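Local atomic coordinates of ribosomal RNA small subunit methyltransferase Nep1 (Archaeoglobus fulgidus, PDB entry 3O7B), a protein that probably methylates N1 of a specific pseudouridine in 16S ribosomal RNA during ribosome biogenesis, using S-adenosyl-L-methionine as methyl donor and working as a homodimer. Residues A[26-31]-A[187-192]; A[34-39]-A[110-115]; A[84-89]-A[195-200]; A[100-105]-A[234-239]. All coordinates share one frame; numbering follows the deposited sequence.

Contact 1 of 4, residues A[26-31]-A[187-192]; sequences MGSAFV and GDVAVC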
loop_
_atom_site.group_PDB
_atom_site.type_symbol
_atom_site.label_atom_id
_atom_site.label_comp_id
_atom_site.label_asym_id
_atom_site.label_seq_id
_atom_site.Cartn_x
_atom_site.Cartn_y
_atom_site.Cartn_z
ATOM N N MET A 26 -9.630 24.752 13.320
ATOM C CA MET A 26 -10.480 23.961 12.371
ATOM C C MET A 26 -9.704 22.812 11.719
ATOM O O MET A 26 -10.137 22.214 10.716
ATOM C CB MET A 26 -11.151 24.864 11.333
ATOM C CG MET A 26 -10.245 25.881 10.668
ATOM S SD MET A 26 -9.401 25.249 9.210
ATOM C CE MET A 26 -10.738 24.536 8.251
ATOM N N GLY A 27 -8.558 22.518 12.323
ATOM C CA GLY A 27 -7.835 21.288 12.104
ATOM C C GLY A 27 -7.000 21.220 10.844
ATOM O O GLY A 27 -7.181 22.010 9.906
ATOM N N SER A 28 -6.092 20.250 10.842
ATOM C CA SER A 28 -5.294 19.931 9.666
ATOM C C SER A 28 -6.031 19.003 8.719
ATOM O O SER A 28 -7.063 18.415 9.057
ATOM C CB SER A 28 -3.938 19.342 10.066
ATOM O OG SER A 28 -3.150 20.346 10.698
ATOM N N ALA A 29 -5.504 18.906 7.511
ATOM C CA ALA A 29 -6.020 18.001 6.503
ATOM C C ALA A 29 -4.891 17.454 5.665
ATOM O O ALA A 29 -3.885 18.118 5.449
ATOM C CB ALA A 29 -7.017 18.728 5.585
ATOM N N PHE A 30 -5.100 16.254 5.134
ATOM C CA PHE A 30 -4.287 15.709 4.071
ATOM C C PHE A 30 -5.108 15.682 2.812
ATOM O O PHE A 30 -6.282 15.268 2.852
ATOM C CB PHE A 30 -3.863 14.273 4.403
ATOM C CG PHE A 30 -2.736 14.179 5.380
ATOM C CD1 PHE A 30 -1.452 13.814 4.947
ATOM C CD2 PHE A 30 -2.946 14.415 6.746
ATOM C CE1 PHE A 30 -0.403 13.686 5.856
ATOM C CE2 PHE A 30 -1.878 14.298 7.661
ATOM C CZ PHE A 30 -0.621 13.943 7.201
ATOM N N VAL A 31 -4.530 16.169 1.711
ATOM C CA VAL A 31 -5.208 16.226 0.439
ATOM C C VAL A 31 -4.372 15.516 -0.608
ATOM O O VAL A 31 -3.237 15.934 -0.896
ATOM C CB VAL A 31 -5.455 17.704 -0.033
ATOM C CG1 VAL A 31 -6.268 17.733 -1.299
ATOM C CG2 VAL A 31 -6.110 18.508 1.081
ATOM N N GLY A 187 0.589 25.080 13.040
ATOM C CA GLY A 187 -0.865 25.262 13.175
ATOM C C GLY A 187 -1.688 24.334 12.292
ATOM O O GLY A 187 -1.299 23.193 12.045
ATOM N N ASP A 188 -2.834 24.828 11.826
ATOM C CA ASP A 188 -3.675 24.076 10.896
ATOM C C ASP A 188 -2.993 24.034 9.530
ATOM O O ASP A 188 -2.806 25.081 8.909
ATOM C CB ASP A 188 -5.049 24.744 10.746
ATOM C CG ASP A 188 -5.850 24.770 12.045
ATOM O OD1 ASP A 188 -5.498 24.031 12.996
ATOM O OD2 ASP A 188 -6.842 25.537 12.097
ATOM N N VAL A 189 -2.642 22.836 9.059
ATOM C CA VAL A 189 -1.968 22.690 7.761
ATOM C C VAL A 189 -2.785 21.840 6.803
ATOM O O VAL A 189 -3.609 21.044 7.248
ATOM C CB VAL A 189 -0.526 22.113 7.873
ATOM C CG1 VAL A 189 0.334 23.020 8.744
ATOM C CG2 VAL A 189 -0.524 20.673 8.415
ATOM N N ALA A 190 -2.585 22.036 5.502
ATOM C CA ALA A 190 -3.101 21.148 4.470
ATOM C C ALA A 190 -1.904 20.538 3.770
ATOM O O ALA A 190 -1.185 21.209 3.019
ATOM C CB ALA A 190 -3.972 21.888 3.488
ATOM N N VAL A 191 -1.656 19.259 4.046
ATOM C CA VAL A 191 -0.554 18.505 3.457
ATOM C C VAL A 191 -1.024 17.981 2.120
ATOM O O VAL A 191 -1.976 17.203 2.082
ATOM C CB VAL A 191 -0.167 17.307 4.349
ATOM C CG1 VAL A 191 0.745 16.345 3.590
ATOM C CG2 VAL A 191 0.473 17.782 5.625
ATOM N N CYS A 192 -0.389 18.408 1.026
ATOM C CA CYS A 192 -0.840 18.104 -0.320
ATOM C C CYS A 192 0.201 17.278 -1.058
ATOM O O CYS A 192 1.367 17.697 -1.212
ATOM C CB CYS A 192 -1.139 19.404 -1.094
ATOM S SG CYS A 192 -2.515 20.361 -0.395
HETATM O O HOH W 1 -4.267 21.954 13.576
#

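Contact 2 of 4, residues A[34-39]-A[110-115]; sequences EASLEL and HTLNGE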
loop_
_atom_site.group_PDB
_atom_site.type_symbol
_atom_site.label_atom_id
_atom_site.label_comp_id
_atom_site.label_asym_id
_atom_site.label_seq_id
_atom_site.Cartn_x
_atom_site.Cartn_y
_atom_site.Cartn_z
ATOM N N GLU A 34 -4.865 15.401 -7.736
ATOM C CA GLU A 34 -4.913 14.820 -9.074
ATOM C C GLU A 34 -4.903 13.291 -9.003
ATOM O O GLU A 34 -4.227 12.608 -9.791
ATOM C CB GLU A 34 -3.775 15.358 -9.956
ATOM C CG GLU A 34 -3.936 16.849 -10.272
ATOM C CD GLU A 34 -2.840 17.382 -11.148
ATOM O OE1 GLU A 34 -2.168 16.578 -11.829
ATOM O OE2 GLU A 34 -2.674 18.625 -11.161
ATOM N N ALA A 35 -5.690 12.756 -8.071
ATOM C CA ALA A 35 -5.754 11.295 -7.941
ATOM C C ALA A 35 -6.310 10.683 -9.207
ATOM O O ALA A 35 -7.254 11.201 -9.835
ATOM C CB ALA A 35 -6.565 10.890 -6.741
ATOM N N SER A 36 -5.712 9.564 -9.592
ATOM C CA SER A 36 -5.974 8.900 -10.852
ATOM C C SER A 36 -7.209 8.016 -10.694
ATOM O O SER A 36 -7.134 6.769 -10.713
ATOM C CB SER A 36 -4.727 8.095 -11.228
ATOM O OG SER A 36 -4.773 7.646 -12.563
ATOM N N LEU A 37 -8.351 8.679 -10.525
ATOM C CA LEU A 37 -9.592 8.047 -10.126
ATOM C C LEU A 37 -10.721 8.629 -10.969
ATOM O O LEU A 37 -11.111 9.790 -10.795
ATOM C CB LEU A 37 -9.795 8.346 -8.651
ATOM C CG LEU A 37 -10.686 7.561 -7.731
ATOM C CD1 LEU A 37 -10.124 6.161 -7.558
ATOM C CD2 LEU A 37 -10.696 8.293 -6.415
ATOM N N GLU A 38 -11.215 7.823 -11.898
ATOM C CA GLU A 38 -12.295 8.228 -12.796
ATOM C C GLU A 38 -12.963 7.014 -13.411
ATOM O O GLU A 38 -12.341 5.946 -13.542
ATOM C CB GLU A 38 -11.752 9.141 -13.913
ATOM C CG GLU A 38 -10.937 8.434 -14.991
ATOM C CD GLU A 38 -10.226 9.403 -15.901
ATOM O OE1 GLU A 38 -10.922 10.286 -16.456
ATOM O OE2 GLU A 38 -8.994 9.298 -16.057
ATOM N N LEU A 39 -14.217 7.188 -13.819
ATOM C CA LEU A 39 -14.903 6.177 -14.599
ATOM C C LEU A 39 -14.407 6.197 -16.050
ATOM O O LEU A 39 -13.803 7.174 -16.498
ATOM C CB LEU A 39 -16.421 6.387 -14.527
ATOM C CG LEU A 39 -17.026 6.322 -13.122
ATOM C CD1 LEU A 39 -18.512 6.649 -13.156
ATOM C CD2 LEU A 39 -16.767 4.964 -12.480
ATOM N N HIS A 110 -8.643 14.881 -4.215
ATOM C CA HIS A 110 -8.949 15.695 -5.375
ATOM C C HIS A 110 -8.598 14.849 -6.582
ATOM O O HIS A 110 -7.478 14.318 -6.658
ATOM C CB HIS A 110 -8.103 16.976 -5.269
ATOM C CG HIS A 110 -7.846 17.680 -6.560
ATOM N ND1 HIS A 110 -8.695 18.626 -7.107
ATOM C CD2 HIS A 110 -6.766 17.615 -7.374
ATOM C CE1 HIS A 110 -8.145 19.094 -8.219
ATOM N NE2 HIS A 110 -6.979 18.497 -8.402
ATOM N N THR A 111 -9.533 14.666 -7.497
ATOM C CA THR A 111 -9.274 13.808 -8.649
ATOM C C THR A 111 -8.699 14.601 -9.829
ATOM O O THR A 111 -8.741 15.848 -9.839
ATOM C CB THR A 111 -10.524 13.062 -9.125
ATOM O OG1 THR A 111 -11.390 14.006 -9.775
ATOM C CG2 THR A 111 -11.257 12.411 -7.967
ATOM N N LEU A 112 -8.189 13.870 -10.820
ATOM C CA LEU A 112 -7.668 14.464 -12.059
ATOM C C LEU A 112 -8.676 15.345 -12.755
ATOM O O LEU A 112 -8.281 16.232 -13.516
ATOM C CB LEU A 112 -7.277 13.376 -13.049
ATOM C CG LEU A 112 -5.962 12.675 -12.809
ATOM C CD1 LEU A 112 -5.892 11.456 -13.716
ATOM C CD2 LEU A 112 -4.813 13.636 -13.086
ATOM N N ASN A 113 -9.955 15.064 -12.538
ATOM C CA ASN A 113 -11.039 15.820 -13.174
ATOM C C ASN A 113 -11.579 16.945 -12.297
ATOM O O ASN A 113 -12.579 17.591 -12.647
ATOM C CB ASN A 113 -12.145 14.866 -13.637
ATOM C CG ASN A 113 -11.661 13.909 -14.720
ATOM O OD1 ASN A 113 -11.903 12.696 -14.656
ATOM N ND2 ASN A 113 -10.949 14.447 -15.712
ATOM N N GLY A 114 -10.921 17.180 -11.165
ATOM C CA GLY A 114 -11.237 18.296 -10.273
ATOM C C GLY A 114 -12.311 18.056 -9.227
ATOM O O GLY A 114 -12.700 18.984 -8.498
ATOM N N GLU A 115 -12.787 16.814 -9.128
ATOM C CA GLU A 115 -13.797 16.480 -8.128
ATOM C C GLU A 115 -13.146 16.390 -6.750
ATOM O O GLU A 115 -11.956 16.062 -6.648
ATOM C CB GLU A 115 -14.471 15.155 -8.455
ATOM C CG GLU A 115 -15.166 15.145 -9.789
ATOM C CD GLU A 115 -15.039 13.816 -10.484
ATOM O OE1 GLU A 115 -13.896 13.293 -10.596
ATOM O OE2 GLU A 115 -16.079 13.290 -10.930
#

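Contact 3 of 4, residues A[84-89]-A[195-200]; sequences RGRPDI and AFPHGD. With SAH (S-adenosyl-L-homocysteine), chain C.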
loop_
_atom_site.group_PDB
_atom_site.type_symbol
_atom_site.label_atom_id
_atom_site.label_comp_id
_atom_site.label_asym_id
_atom_site.label_seq_id
_atom_site.Cartn_x
_atom_site.Cartn_y
_atom_site.Cartn_z
ATOM N N ARG A 84 -3.308 8.749 -16.021
ATOM C CA ARG A 84 -4.633 8.130 -15.901
ATOM C C ARG A 84 -4.605 6.629 -15.680
ATOM O O ARG A 84 -3.617 5.961 -16.008
ATOM C CB ARG A 84 -5.478 8.477 -17.126
ATOM C CG ARG A 84 -5.611 9.971 -17.302
ATOM C CD ARG A 84 -6.321 10.320 -18.599
ATOM N NE ARG A 84 -7.756 10.420 -18.390
ATOM C CZ ARG A 84 -8.580 11.073 -19.198
ATOM N NH1 ARG A 84 -8.104 11.684 -20.278
ATOM N NH2 ARG A 84 -9.870 11.125 -18.918
ATOM N N GLY A 85 -5.696 6.121 -15.112
ATOM C CA GLY A 85 -5.911 4.687 -14.931
ATOM C C GLY A 85 -5.112 4.045 -13.819
ATOM O O GLY A 85 -4.861 2.839 -13.867
ATOM N N ARG A 86 -4.771 4.820 -12.796
ATOM C CA ARG A 86 -3.955 4.286 -11.672
ATOM C C ARG A 86 -4.557 4.494 -10.277
ATOM O O ARG A 86 -3.955 5.143 -9.433
ATOM C CB ARG A 86 -2.523 4.812 -11.760
ATOM C CG ARG A 86 -1.800 4.361 -13.034
ATOM C CD ARG A 86 -1.461 2.849 -13.028
ATOM N NE ARG A 86 -0.699 2.517 -11.831
ATOM C CZ ARG A 86 0.598 2.743 -11.671
ATOM N NH1 ARG A 86 1.327 3.268 -12.645
ATOM N NH2 ARG A 86 1.174 2.435 -10.514
ATOM N N PRO A 87 -5.726 3.879 -10.019
ATOM C CA PRO A 87 -6.366 4.030 -8.707
ATOM C C PRO A 87 -5.589 3.337 -7.586
ATOM O O PRO A 87 -5.840 3.628 -6.409
ATOM C CB PRO A 87 -7.750 3.394 -8.898
ATOM C CG PRO A 87 -7.605 2.477 -10.097
ATOM C CD PRO A 87 -6.518 3.054 -10.956
ATOM N N ASP A 88 -4.636 2.478 -7.949
ATOM C CA ASP A 88 -3.820 1.794 -6.931
ATOM C C ASP A 88 -3.019 2.785 -6.106
ATOM O O ASP A 88 -2.742 2.560 -4.916
ATOM C CB ASP A 88 -2.858 0.807 -7.589
ATOM C CG ASP A 88 -2.022 1.453 -8.670
ATOM O OD1 ASP A 88 -2.618 1.768 -9.729
ATOM O OD2 ASP A 88 -0.802 1.637 -8.459
ATOM N N ILE A 89 -2.628 3.905 -6.717
ATOM C CA ILE A 89 -1.759 4.827 -6.003
ATOM C C ILE A 89 -2.485 5.450 -4.807
ATOM O O ILE A 89 -2.013 5.395 -3.658
ATOM C CB ILE A 89 -1.193 5.926 -6.926
ATOM C CG1 ILE A 89 -0.302 5.289 -7.989
ATOM C CG2 ILE A 89 -0.431 6.980 -6.126
ATOM C CD1 ILE A 89 0.067 6.241 -9.132
ATOM N N ALA A 195 -1.138 12.145 -6.274
ATOM C CA ALA A 195 -1.490 10.721 -6.292
ATOM C C ALA A 195 -1.661 10.200 -7.719
ATOM O O ALA A 195 -2.605 9.483 -8.024
ATOM C CB ALA A 195 -2.751 10.459 -5.435
ATOM N N PHE A 196 -0.740 10.601 -8.589
ATOM C CA PHE A 196 -0.748 10.199 -9.997
ATOM C C PHE A 196 0.677 9.723 -10.319
ATOM O O PHE A 196 1.617 10.082 -9.627
ATOM C CB PHE A 196 -1.160 11.385 -10.900
ATOM C CG PHE A 196 -0.355 12.631 -10.669
ATOM C CD1 PHE A 196 0.805 12.879 -11.405
ATOM C CD2 PHE A 196 -0.715 13.541 -9.678
ATOM C CE1 PHE A 196 1.561 14.036 -11.170
ATOM C CE2 PHE A 196 0.039 14.691 -9.439
ATOM C CZ PHE A 196 1.184 14.938 -10.179
ATOM N N PRO A 197 0.831 8.869 -11.342
ATOM C CA PRO A 197 2.150 8.247 -11.547
ATOM C C PRO A 197 3.228 9.033 -12.309
ATOM O O PRO A 197 4.422 8.801 -12.095
ATOM C CB PRO A 197 1.809 6.980 -12.335
ATOM C CG PRO A 197 0.589 7.319 -13.065
ATOM C CD PRO A 197 -0.189 8.311 -12.239
ATOM N N HIS A 198 2.808 9.927 -13.206
ATOM C CA HIS A 198 3.742 10.593 -14.134
ATOM C C HIS A 198 3.321 12.018 -14.385
ATOM O O HIS A 198 2.152 12.361 -14.224
ATOM C CB HIS A 198 3.786 9.902 -15.501
ATOM C CG HIS A 198 4.134 8.453 -15.443
ATOM N ND1 HIS A 198 5.397 8.008 -15.135
ATOM C CD2 HIS A 198 3.381 7.351 -15.668
ATOM C CE1 HIS A 198 5.407 6.687 -15.166
ATOM N NE2 HIS A 198 4.198 6.264 -15.484
ATOM N N GLY A 199 4.277 12.830 -14.836
ATOM C CA GLY A 199 3.984 14.217 -15.195
ATOM C C GLY A 199 4.060 15.162 -14.014
ATOM O O GLY A 199 4.488 14.804 -12.923
ATOM N N ASP A 200 3.648 16.402 -14.258
ATOM C CA ASP A 200 3.687 17.459 -13.251
ATOM C C ASP A 200 2.264 17.896 -12.964
ATOM O O ASP A 200 1.374 17.604 -13.744
ATOM C CB ASP A 200 4.471 18.657 -13.786
ATOM C CG ASP A 200 5.929 18.335 -14.012
ATOM O OD1 ASP A 200 6.308 18.112 -15.183
ATOM O OD2 ASP A 200 6.684 18.284 -13.017
HETATM N N SAH C . 5.975 14.596 -10.588
HETATM C CA SAH C . 6.347 13.160 -10.424
HETATM C CB SAH C . 5.109 12.290 -10.593
HETATM C CG SAH C . 4.275 12.177 -9.319
HETATM S SD SAH C . 5.211 11.506 -7.911
HETATM C C SAH C . 7.444 12.735 -11.395
HETATM O O SAH C . 7.995 13.566 -12.121
HETATM C "C5'" SAH C . 4.000 11.543 -6.562
HETATM C "C4'" SAH C . 4.017 12.737 -5.613
HETATM O "O4'" SAH C . 5.025 12.612 -4.628
HETATM C "C3'" SAH C . 4.321 14.072 -6.266
HETATM O "O3'" SAH C . 3.203 14.588 -6.944
HETATM C "C2'" SAH C . 4.729 14.896 -5.073
HETATM O "O2'" SAH C . 3.577 15.333 -4.345
HETATM C "C1'" SAH C . 5.475 13.892 -4.214
HETATM N N9 SAH C . 6.956 13.888 -4.351
HETATM C C8 SAH C . 7.715 13.122 -5.207
HETATM N N7 SAH C . 9.027 13.395 -4.977
HETATM C C5 SAH C . 9.109 14.292 -3.972
HETATM C C6 SAH C . 10.180 14.915 -3.343
HETATM N N6 SAH C . 11.448 14.655 -3.702
HETATM N N1 SAH C . 9.943 15.807 -2.323
HETATM C C2 SAH C . 8.649 16.109 -1.940
HETATM N N3 SAH C . 7.593 15.493 -2.573
HETATM C C4 SAH C . 7.811 14.614 -3.576
HETATM O O HOH W 2 -4.372 7.325 -7.748
#

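Contact 4 of 4, residues A[100-105]-A[234-239]; sequences SPLRDF and EYERVR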
loop_
_atom_site.group_PDB
_atom_site.type_symbol
_atom_site.label_atom_id
_atom_site.label_comp_id
_atom_site.label_asym_id
_atom_site.label_seq_id
_atom_site.Cartn_x
_atom_site.Cartn_y
_atom_site.Cartn_z
ATOM N N SER A 100 -3.110 5.553 10.693
ATOM C CA SER A 100 -2.478 6.360 11.745
ATOM C C SER A 100 -3.340 6.376 13.009
ATOM O O SER A 100 -4.565 6.494 12.927
ATOM C CB SER A 100 -2.270 7.807 11.274
ATOM O OG SER A 100 -1.802 8.614 12.354
ATOM N N PRO A 101 -2.699 6.292 14.191
ATOM C CA PRO A 101 -3.497 6.439 15.413
ATOM C C PRO A 101 -3.894 7.895 15.721
ATOM O O PRO A 101 -4.705 8.141 16.610
ATOM C CB PRO A 101 -2.567 5.896 16.497
ATOM C CG PRO A 101 -1.231 6.228 16.016
ATOM C CD PRO A 101 -1.282 6.036 14.497
ATOM N N LEU A 102 -3.330 8.843 14.982
ATOM C CA LEU A 102 -3.618 10.254 15.209
ATOM C C LEU A 102 -4.879 10.635 14.443
ATOM O O LEU A 102 -4.968 10.408 13.234
ATOM C CB LEU A 102 -2.419 11.088 14.774
ATOM C CG LEU A 102 -2.363 12.589 15.031
ATOM C CD1 LEU A 102 -2.768 12.957 16.457
ATOM C CD2 LEU A 102 -0.960 13.076 14.744
ATOM N N ARG A 103 -5.850 11.209 15.148
ATOM C CA ARG A 103 -7.179 11.443 14.585
ATOM C C ARG A 103 -7.510 12.937 14.399
ATOM O O ARG A 103 -8.669 13.283 14.183
ATOM C CB ARG A 103 -8.254 10.729 15.442
ATOM C CG ARG A 103 -7.986 9.241 15.691
ATOM C CD ARG A 103 -8.625 8.358 14.626
ATOM N NE ARG A 103 -7.709 7.329 14.151
ATOM C CZ ARG A 103 -8.065 6.229 13.488
ATOM N NH1 ARG A 103 -7.128 5.377 13.099
ATOM N NH2 ARG A 103 -9.345 5.969 13.220
ATOM N N ASP A 104 -6.492 13.801 14.429
ATOM C CA ASP A 104 -6.651 15.274 14.410
ATOM C C ASP A 104 -6.590 15.882 13.011
ATOM O O ASP A 104 -6.226 17.062 12.829
ATOM C CB ASP A 104 -5.569 15.941 15.281
ATOM C CG ASP A 104 -4.201 15.996 14.597
ATOM O OD1 ASP A 104 -3.913 15.105 13.772
ATOM O OD2 ASP A 104 -3.422 16.942 14.873
ATOM N N PHE A 105 -6.899 15.068 12.014
ATOM C CA PHE A 105 -6.919 15.571 10.656
ATOM C C PHE A 105 -8.076 15.024 9.839
ATOM O O PHE A 105 -8.634 13.953 10.117
ATOM C CB PHE A 105 -5.570 15.343 9.949
ATOM C CG PHE A 105 -5.171 13.885 9.808
ATOM C CD1 PHE A 105 -5.608 13.133 8.723
ATOM C CD2 PHE A 105 -4.302 13.299 10.730
ATOM C CE1 PHE A 105 -5.211 11.799 8.578
ATOM C CE2 PHE A 105 -3.892 11.971 10.591
ATOM C CZ PHE A 105 -4.358 11.219 9.524
ATOM N N GLU A 234 6.650 12.431 10.118
ATOM C CA GLU A 234 7.056 13.757 10.623
ATOM C C GLU A 234 5.887 14.455 11.316
ATOM O O GLU A 234 6.040 15.111 12.353
ATOM C CB GLU A 234 7.596 14.643 9.497
ATOM C CG GLU A 234 8.855 14.109 8.816
ATOM C CD GLU A 234 10.134 14.263 9.635
ATOM O OE1 GLU A 234 10.106 14.798 10.766
ATOM O OE2 GLU A 234 11.192 13.844 9.127
ATOM N N TYR A 235 4.708 14.304 10.730
ATOM C CA TYR A 235 3.489 14.873 11.284
ATOM C C TYR A 235 3.196 14.319 12.668
ATOM O O TYR A 235 2.918 15.067 13.609
ATOM C CB TYR A 235 2.350 14.601 10.308
ATOM C CG TYR A 235 1.023 15.177 10.689
ATOM C CD1 TYR A 235 0.623 16.432 10.220
ATOM C CD2 TYR A 235 0.135 14.448 11.471
ATOM C CE1 TYR A 235 -0.632 16.949 10.551
ATOM C CE2 TYR A 235 -1.109 14.944 11.813
ATOM C CZ TYR A 235 -1.492 16.193 11.353
ATOM O OH TYR A 235 -2.735 16.673 11.725
ATOM N N GLU A 236 3.266 12.997 12.805
ATOM C CA GLU A 236 3.049 12.358 14.100
ATOM C C GLU A 236 4.118 12.750 15.127
ATOM O O GLU A 236 3.786 12.974 16.286
ATOM C CB GLU A 236 3.013 10.839 13.946
ATOM C CG GLU A 236 1.842 10.329 13.177
ATOM C CD GLU A 236 1.836 8.824 13.073
ATOM O OE1 GLU A 236 2.902 8.213 13.281
ATOM O OE2 GLU A 236 0.766 8.271 12.780
ATOM N N ARG A 237 5.382 12.831 14.699
ATOM C CA ARG A 237 6.473 13.266 15.605
ATOM C C ARG A 237 6.131 14.577 16.299
ATOM O O ARG A 237 6.287 14.715 17.522
ATOM C CB ARG A 237 7.784 13.473 14.852
ATOM C CG ARG A 237 8.556 12.226 14.492
ATOM C CD ARG A 237 10.018 12.590 14.206
ATOM N NE ARG A 237 10.458 12.066 12.917
ATOM C CZ ARG A 237 11.519 12.505 12.237
ATOM N NH1 ARG A 237 12.267 13.498 12.714
ATOM N NH2 ARG A 237 11.826 11.962 11.064
ATOM N N VAL A 238 5.673 15.541 15.506
ATOM C CA VAL A 238 5.374 16.885 15.993
ATOM C C VAL A 238 4.082 16.937 16.803
ATOM O O VAL A 238 4.032 17.603 17.843
ATOM C CB VAL A 238 5.294 17.903 14.801
ATOM C CG1 VAL A 238 4.708 19.242 15.236
ATOM C CG2 VAL A 238 6.657 18.098 14.152
ATOM N N ARG A 239 3.055 16.216 16.344
ATOM C CA ARG A 239 1.657 16.488 16.730
ATOM C C ARG A 239 0.980 15.503 17.664
ATOM O O ARG A 239 0.040 15.874 18.380
ATOM C CB ARG A 239 0.791 16.700 15.492
ATOM C CG ARG A 239 1.156 17.975 14.764
ATOM C CD ARG A 239 0.499 18.057 13.429
ATOM N NE ARG A 239 -0.927 18.347 13.527
ATOM C CZ ARG A 239 -1.464 19.553 13.363
ATOM N NH1 ARG A 239 -0.689 20.605 13.101
ATOM N NH2 ARG A 239 -2.780 19.710 13.465
#

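Contact 1 of 4, residues A[26-31]-A[187-192]
Met-26 meets Asp-188 just before the two strands begin: its backbone N donates to OD2 of Asp-188 at 3.1 Å, reaching the syn side of the carboxylate but 34° out of its plane. Gly-27 follows, its carbonyl O lying 3.6 Å from Asp-188 CB and also taking a hydrogen bond from Arg-167. At Ser-28 the side chain stands in for a main-chain acceptor. With OG beside its own backbone N (chi1 -68°), the hydroxyl receives the N-H of Val-189 at 3.0 Å in an almost straight line, and a water bound to Asp-188 OD1 sits weakly on the same OG. From Ala-29 the two strands run parallel, adjacent in the middle of the mixed sheet of this SPOUT-type, class IV-like methyltransferase. Ala-29 N donates to Val-189 O, and Ala-29 O accepts from Val-191 N, both at 2.9 Å. Phe-30 lies alongside Val-191, whose CB sits over one ring face, 4.1 Å from the centroid in a CH-pi contact, while Val-191 CG1 touches Phe-30 CD1; Val-191 in turn packs on Phe-172 of the cofactor site. Val-31 N carries the ladder on to Val-191 O at 2.8 Å, the pairing continues to Ile-193, and on the other sheet face Val-31 CB meets Cys-192 SG at 4.0 Å.

Contact 2 of 4, residues A[34-39]-A[110-115]
His-110 swings its CG opposite the backbone N (chi1 157°), which lays the ring beside Glu-34, with CD2 at the ring edge only 2.9 Å from Glu-34 N. Leu-112, its CG opposite the carbonyl carbon and beside the backbone N (chi1 -78°), sends its branches across Glu-34: CD2 rests 3.7 Å from Glu-34 CB, and CD1 reaches Ser-36 CA at 3.8 Å. Two backbone bonds tie the segments. Ala-35 N donates to His-110 O at 2.8 Å; Leu-112 N returns a bond to Ala-35 O at 3.0 Å. In the same turn, Thr-111 OG1 accepts the N-H groups of Asn-113 and Glu-115 while donating to the anti lone pair of Glu-115 OE1 at 2.7 Å. The acidic ends are held from outside: Glu-34 by Lys-83, Thr-205 and Phe-202 N, and Glu-38 by Arg-84. Leu-37 O, buried near Thr-111 CB, has no polar partner in the model. Here two parallel central strands, 28-35 and 105-111, run out of pairing at their C-terminal ends; the first leaves through an inverse gamma turn at Ser-36, the second through a type I turn from Thr-111 to Gly-114, with an ST turn at Thr-111.

Contact 3 of 4, residues A[84-89]-A[195-200]
Ala-195 meets Ile-89 through its carbonyl carbon, 3.8 Å from the CG2 branch, with Ile-89 CG2 and Ala-195 CB 4.2 Å apart. Its O and Arg-86 O are bridged by one water that donates to both, at 2.8 Å each, so the segments share a polar link without a direct hydrogen bond. The Phe-196 ring lies on the cofactor side, CE1 3.8 Å from CG of S-adenosylhomocysteine; its backbone C touches Ile-89 CD1. Pro-197 is the main apolar partner: Ile-89 CD1 comes across its ring at about a right angle, 3.7 Å from CB, while Arg-86 crosses it obliquely, its CG 3.8 Å from Pro-197 CG and NH1 near Pro-197 CB. Bends at chi2 and chi3 (-71° and -55°) fold the arginine back, and NE and NH2 grip Asp-88 side-on in a salt bridge, each taking the syn lone pair of one carboxylate oxygen close to the guanidinium plane. This fits the predicted roles of Arg-86 in rRNA contact and of Asp-88 in steadying it. Gly-199 O accepts from the ligand amine at 2.8 Å. The loop runs from strand 189-194 to helix 203-209, pressing on the N-terminal turn of helix 87-98, with Arg-127 of the second subunit packed against Arg-86 and Asp-88.

Contact 4 of 4, residues A[100-105]-A[234-239]
Leu-102 and Asp-104 face Tyr-235 and Arg-239 where the loop between helix 87-98 and strand 105-111 meets the last turns of the C-terminal helix 224-239, in the SPOUT-type methyltransferase fold. The apolar part centres on the tyrosine ring. Leu-102 CD2 crosses at about a right angle and reaches Tyr-235 CE2 at 3.5 Å, and it also leans on Arg-239 CB. Phe-105 comes in obliquely, ring planes 89° apart and CD2 3.8 Å from Tyr-235 CE2; Phe-30 of the neighbouring strand meets both rings, placing this cluster against the central sheet. The salt bridge centres on Asp-104, whose chi1 of 77° sets its carboxylate toward the helix. NE and NH2 of Arg-239 both grip OD2, each at 3.2 Å, NE on the syn lone pair and NH2 from above the carboxylate plane. Arg-239 CD lies over one face of the Tyr-235 ring, the bend at chi3 (74°) beyond it turns NE to Asp-104, and NH1 is bound in turn by Gly-187 O. Among the neutral donors, Tyr-235 OH donates a hydrogen bond to Asp-104 OD1 at 2.8 Å, again from above that plane. The carboxylate of Glu-236 is shared between subunits, OE1 binding Tyr-226 of the second subunit. Ser-100 OG, which also accepts from Leu-102 N in an ST turn, donates to the anti lone pair of Glu-236 OE2 at 2.6 Å.

How the contacts relate
Contacts 1 and 2 both use strand 28-35 but opposite flanks of it: contact 1 pairs it with strand 189-194, contact 2 with strand 105-111, and both are largely buried and rest on backbone bonds. Contacts 3 and 4 are only partly buried, join loops to helices, reach the second subunit, and depend mainly on side chains. Contact 3 combines apolar packing with a water bridge beside the cofactor; contact 4 adds a salt bridge to an aromatic cluster. The four contacts pair off in space. Contact 2 meets contact 3 through Glu-38 with Arg-84 and Ser-36 with Arg-86, whereas contact 4 reaches contact 1 through Arg-239 and Gly-187, across the chain's centre from contact 3.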